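PDB 3C3K: alanine racemase from Actinobacillus succinogenes, which has the two-lobed periplasmic binding protein-like fold shared with LacI-type regulators and probably binds a small ligand between its lobes. Local coordinates for residues B[132-136]-B[137-141]; B[58-62]-B[63-67]. All coordinates share one frame; numbering follows the deposited sequence.

From the N terminus, the chain builds the lobe with the six-stranded parallel sheet first, and contact 2 lies there: at 58-67 the short helix 58-61 ends and the backbone turns back toward strand 68-70. Further along, past strand 127-131 in the other lobe with its four-stranded parallel sheet, contact 1 shapes the loop 132-136 and starts helix 137-152. The two contacts follow in series, neither nested nor crossed, with centres about 29 Å apart and nearest atoms about 18 Å apart. One closes a helix-to-strand turn at the subunit interface; the other opens a strand-to-helix turn, and its Tyr136 reaches Ser48 of the earlier part of the chain.

Contact 1 (B[132-136]-B[137-141]); sequences HDLAY and QYAQH
Tyr136 lays its CB over the centre of the Tyr138 ring, a CH-pi contact 3.8 Å from the ring centroid and 11° off its normal. Beyond CB, the side chain runs beside that of Tyr138: CG lies near the phenol oxygen, and Tyr136 CD2 comes within 3.5 Å of Tyr138 OH and 3.6 Å of Tyr138 CE2. CE2 still brushes the same oxygen, which therefore sits over one face of the Tyr136 ring. The two planes meet obliquely, at 33°. At the tip, Tyr136 OH hydrogen-bonds Ser48 OG. Tyr136 also holds the N-cap position, and its O accepts the first helical bond, from Gln140 N at 3.1 Å, with a weak one from Ala139 N. Gln140 keeps its CG beside its own backbone N (chi1 -69°), and the extended chain beyond lets NE2 donate a hydrogen bond to Leu134 O at 2.9 Å, nearly in line with that carbonyl. Within the same turn, Ala139 CB lies 3.4 Å from Asp133 O, while Asp133 OD1 takes Ala135 N in an Asx turn. The loop leads from strand 127-131 into helix 137-152, whose first turn is met by Glu94 at Gln137 N and flanked by helix 108-121, where Asp108 touches Tyr138.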
loop_
_atom_site.group_PDB
_atom_site.type_symbol
_atom_site.label_atom_id
_atom_site.label_comp_id
_atom_site.label_asym_id
_atom_site.label_seq_id
_atom_site.Cartn_x
_atom_site.Cartn_y
_atom_site.Cartn_z
ATOM N N HIS B 132 17.782 1.790 -1.086
ATOM C CA HIS B 132 17.009 0.788 -1.833
ATOM C C HIS B 132 17.393 0.748 -3.303
ATOM O O HIS B 132 18.252 -0.108 -3.707
ATOM C CB HIS B 132 15.483 0.859 -1.528
ATOM C CG HIS B 132 14.606 0.101 -2.486
ATOM N ND1 HIS B 132 14.818 -1.223 -2.823
ATOM C CD2 HIS B 132 13.490 0.483 -3.172
ATOM C CE1 HIS B 132 13.883 -1.622 -3.680
ATOM N NE2 HIS B 132 13.073 -0.609 -3.919
ATOM N N ASP B 133 16.842 1.642 -4.107
ATOM C CA ASP B 133 17.023 1.603 -5.597
ATOM C C ASP B 133 17.595 2.936 -6.061
ATOM O O ASP B 133 16.882 3.942 -6.140
ATOM C CB ASP B 133 15.638 1.381 -6.217
ATOM C CG ASP B 133 15.614 1.353 -7.766
ATOM O OD1 ASP B 133 16.641 1.404 -8.507
ATOM O OD2 ASP B 133 14.459 1.263 -8.233
ATOM N N LEU B 134 18.896 2.938 -6.331
ATOM C CA LEU B 134 19.622 4.143 -6.738
ATOM C C LEU B 134 19.281 4.750 -8.104
ATOM O O LEU B 134 19.867 5.752 -8.439
ATOM C CB LEU B 134 21.147 3.893 -6.672
ATOM C CG LEU B 134 21.868 3.913 -5.293
ATOM C CD1 LEU B 134 23.368 3.659 -5.550
ATOM C CD2 LEU B 134 21.713 5.212 -4.521
ATOM N N ALA B 135 18.411 4.137 -8.925
ATOM C CA ALA B 135 17.969 4.793 -10.156
ATOM C C ALA B 135 17.215 6.097 -9.773
ATOM O O ALA B 135 17.217 7.055 -10.537
ATOM C CB ALA B 135 17.015 3.833 -10.988
ATOM N N TYR B 136 16.628 6.158 -8.565
ATOM C CA TYR B 136 15.908 7.375 -8.131
ATOM C C TYR B 136 16.823 8.431 -7.547
ATOM O O TYR B 136 17.686 8.138 -6.675
ATOM C CB TYR B 136 14.808 7.036 -7.167
ATOM C CG TYR B 136 13.729 6.166 -7.791
ATOM C CD1 TYR B 136 13.882 4.778 -7.899
ATOM C CD2 TYR B 136 12.538 6.743 -8.277
ATOM C CE1 TYR B 136 12.877 3.993 -8.518
ATOM C CE2 TYR B 136 11.534 5.967 -8.845
ATOM C CZ TYR B 136 11.688 4.612 -8.961
ATOM O OH TYR B 136 10.670 3.853 -9.555
ATOM N N GLN B 137 16.652 9.673 -8.015
ATOM C CA GLN B 137 17.572 10.721 -7.569
ATOM C C GLN B 137 17.349 10.923 -6.074
ATOM O O GLN B 137 18.286 11.191 -5.315
ATOM C CB GLN B 137 17.429 12.036 -8.359
ATOM C CG GLN B 137 18.574 13.006 -8.097
ATOM C CD GLN B 137 18.416 14.391 -8.722
ATOM O OE1 GLN B 137 19.222 14.756 -9.568
ATOM N NE2 GLN B 137 17.407 15.174 -8.291
ATOM N N TYR B 138 16.130 10.745 -5.602
ATOM C CA TYR B 138 16.025 10.933 -4.180
ATOM C C TYR B 138 16.864 9.878 -3.424
ATOM O O TYR B 138 17.385 10.163 -2.372
ATOM C CB TYR B 138 14.599 10.962 -3.681
ATOM C CG TYR B 138 13.733 9.783 -4.054
ATOM C CD1 TYR B 138 13.788 8.560 -3.350
ATOM C CD2 TYR B 138 12.747 9.925 -5.052
ATOM C CE1 TYR B 138 12.916 7.479 -3.727
ATOM C CE2 TYR B 138 11.909 8.887 -5.406
ATOM C CZ TYR B 138 11.975 7.694 -4.726
ATOM O OH TYR B 138 11.045 6.729 -5.121
ATOM N N ALA B 139 16.990 8.667 -3.951
ATOM C CA ALA B 139 17.779 7.688 -3.199
ATOM C C ALA B 139 19.257 8.056 -3.259
ATOM O O ALA B 139 20.021 7.816 -2.292
ATOM C CB ALA B 139 17.525 6.246 -3.666
ATOM N N GLN B 140 19.666 8.654 -4.370
ATOM C CA GLN B 140 21.061 9.126 -4.524
ATOM C C GLN B 140 21.354 10.294 -3.539
ATOM O O GLN B 140 22.395 10.328 -2.875
ATOM C CB GLN B 140 21.264 9.589 -5.948
ATOM C CG GLN B 140 21.239 8.425 -7.044
ATOM C CD GLN B 140 21.201 9.030 -8.424
ATOM O OE1 GLN B 140 21.849 10.008 -8.648
ATOM N NE2 GLN B 140 20.394 8.499 -9.310
ATOM N N HIS B 141 20.414 11.218 -3.429
ATOM C CA HIS B 141 20.583 12.407 -2.599
ATOM C C HIS B 141 20.612 12.019 -1.124
ATOM O O HIS B 141 21.331 12.645 -0.307
ATOM C CB HIS B 141 19.377 13.343 -2.773
ATOM C CG HIS B 141 19.446 14.193 -3.999
ATOM N ND1 HIS B 141 20.589 14.310 -4.766
ATOM C CD2 HIS B 141 18.515 14.960 -4.596
ATOM C CE1 HIS B 141 20.363 15.130 -5.771
ATOM N NE2 HIS B 141 19.117 15.561 -5.678
#

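Contact 2 (B[58-62]-B[63-67]); sequences TLLSG and KMVDG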
loop_
_atom_site.group_PDB
_atom_site.type_symbol
_atom_site.label_atom_id
_atom_site.label_comp_id
_atom_site.label_asym_id
_atom_site.label_seq_id
_atom_site.Cartn_x
_atom_site.Cartn_y
_atom_site.Cartn_z
ATOM N N THR B 58 0.854 5.665 -24.721
ATOM C CA THR B 58 -0.043 5.647 -25.864
ATOM C C THR B 58 -1.442 6.242 -25.522
ATOM O O THR B 58 -2.156 6.668 -26.422
ATOM C CB THR B 58 -0.239 4.265 -26.474
ATOM O OG1 THR B 58 -0.790 3.417 -25.494
ATOM C CG2 THR B 58 1.083 3.627 -26.881
ATOM N N LEU B 59 -1.817 6.303 -24.246
ATOM C CA LEU B 59 -3.055 6.959 -23.879
ATOM C C LEU B 59 -3.077 8.444 -24.218
ATOM O O LEU B 59 -4.152 9.012 -24.487
ATOM C CB LEU B 59 -3.343 6.775 -22.386
ATOM C CG LEU B 59 -3.507 5.319 -21.918
ATOM C CD1 LEU B 59 -3.387 5.249 -20.437
ATOM C CD2 LEU B 59 -4.838 4.818 -22.384
ATOM N N LEU B 60 -1.900 9.083 -24.166
ATOM C CA LEU B 60 -1.777 10.502 -24.440
ATOM C C LEU B 60 -1.968 10.705 -25.915
ATOM O O LEU B 60 -2.862 11.447 -26.326
ATOM C CB LEU B 60 -0.404 11.054 -24.026
ATOM C CG LEU B 60 -0.189 11.956 -22.817
ATOM C CD1 LEU B 60 1.171 12.580 -22.951
ATOM C CD2 LEU B 60 -1.265 13.061 -22.653
ATOM N N SER B 61 -1.142 10.025 -26.710
ATOM C CA SER B 61 -1.312 9.997 -28.175
ATOM C C SER B 61 -2.734 9.600 -28.568
ATOM O O SER B 61 -3.358 10.260 -29.392
ATOM C CB SER B 61 -0.339 8.996 -28.809
ATOM O OG SER B 61 -0.757 7.657 -28.567
ATOM N N GLY B 62 -3.252 8.530 -27.975
ATOM C CA GLY B 62 -4.609 8.113 -28.251
ATOM C C GLY B 62 -5.676 9.047 -27.693
ATOM O O GLY B 62 -6.855 8.751 -27.793
ATOM N N LYS B 63 -5.298 10.158 -27.082
ATOM C CA LYS B 63 -6.302 11.123 -26.541
ATOM C C LYS B 63 -7.250 10.585 -25.453
ATOM O O LYS B 63 -8.365 11.078 -25.317
ATOM C CB LYS B 63 -7.182 11.718 -27.672
ATOM C CG LYS B 63 -6.453 12.320 -28.895
ATOM C CD LYS B 63 -7.250 11.916 -30.166
ATOM C CE LYS B 63 -7.963 13.086 -30.877
ATOM N NZ LYS B 63 -6.996 13.860 -31.694
ATOM N N MET B 64 -6.831 9.585 -24.694
ATOM C CA MET B 64 -7.635 9.114 -23.549
ATOM C C MET B 64 -7.288 9.876 -22.250
ATOM O O MET B 64 -8.052 9.921 -21.318
ATOM C CB MET B 64 -7.421 7.618 -23.345
ATOM C CG MET B 64 -7.884 6.721 -24.510
ATOM S SD MET B 64 -9.727 6.608 -24.717
ATOM C CE MET B 64 -10.231 6.478 -23.018
ATOM N N VAL B 65 -6.119 10.483 -22.166
ATOM C CA VAL B 65 -5.832 11.287 -20.994
ATOM C C VAL B 65 -5.305 12.619 -21.469
ATOM O O VAL B 65 -4.698 12.692 -22.582
ATOM C CB VAL B 65 -4.756 10.632 -20.073
ATOM C CG1 VAL B 65 -5.190 9.234 -19.590
ATOM C CG2 VAL B 65 -3.418 10.550 -20.798
ATOM N N ASP B 66 -5.548 13.640 -20.626
ATOM C CA ASP B 66 -5.187 15.014 -20.864
ATOM C C ASP B 66 -3.818 15.457 -20.308
ATOM O O ASP B 66 -3.403 16.603 -20.536
ATOM C CB ASP B 66 -6.271 15.902 -20.253
ATOM C CG ASP B 66 -7.573 15.920 -21.067
ATOM O OD1 ASP B 66 -7.744 15.089 -21.994
ATOM O OD2 ASP B 66 -8.438 16.787 -20.759
ATOM N N GLY B 67 -3.087 14.573 -19.640
ATOM C CA GLY B 67 -1.827 14.997 -19.001
ATOM C C GLY B 67 -1.277 13.867 -18.143
ATOM O O GLY B 67 -1.993 12.912 -17.847
HETATM O O HOH W 1 -4.418 13.350 -25.207
#
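Leu59 and Leu60 present their carbonyls to Met64 and Lys63 as helix 58-61 ends: Met64 N reaches Leu59 O at 2.7 Å, Lys63 N reaches Leu60 O at 2.9 Å, and Lys63 itself takes a positive phi of 61°. Leu59 O has a second, weak donor in Val65 N, so one carbonyl gathers two amides of the departing chain. One residue earlier, Thr58 O also accepts two bonds, from Gly62 N and from Ser61 OG, both arriving from the same face of its carbonyl plane.

The apolar side chains close over this turn. Leu59 CD2 touches Met64 CB at 3.9 Å, after which the methionine bends and its end swings off from the helix. Leu60 crosses Val65 at about a right angle, its CD2 resting 3.8 Å from Val65 CG2 and also against Val65 O at 3.5 Å. The same methyl lies beside Gly67 N, a buried amide for which the model offers no acceptor. Val65 places CG2 between its own backbone N and carbonyl carbon, with CG1 beside N (chi1 -59°), and the two methyls share Leu59 CB between them. A water donates to both Leu60 O and Val65 O, 2.7 Å from each, bridging the helix end and the outgoing chain.

Beyond the turn, Val65 packs on Met10 and Leu12 of strand 9-15; Asp66 pairs with Met10 and Gly67 with Leu12 by backbone hydrogen bonds, the latter not using Gly67 N. Across the dimer interface, Leu59 packs on Met64 of the second subunit and Met64 on its Leu59. The arrangement is a Schellman motif, ending a helix and turning the chain toward strand 68-70 of the parallel sheet.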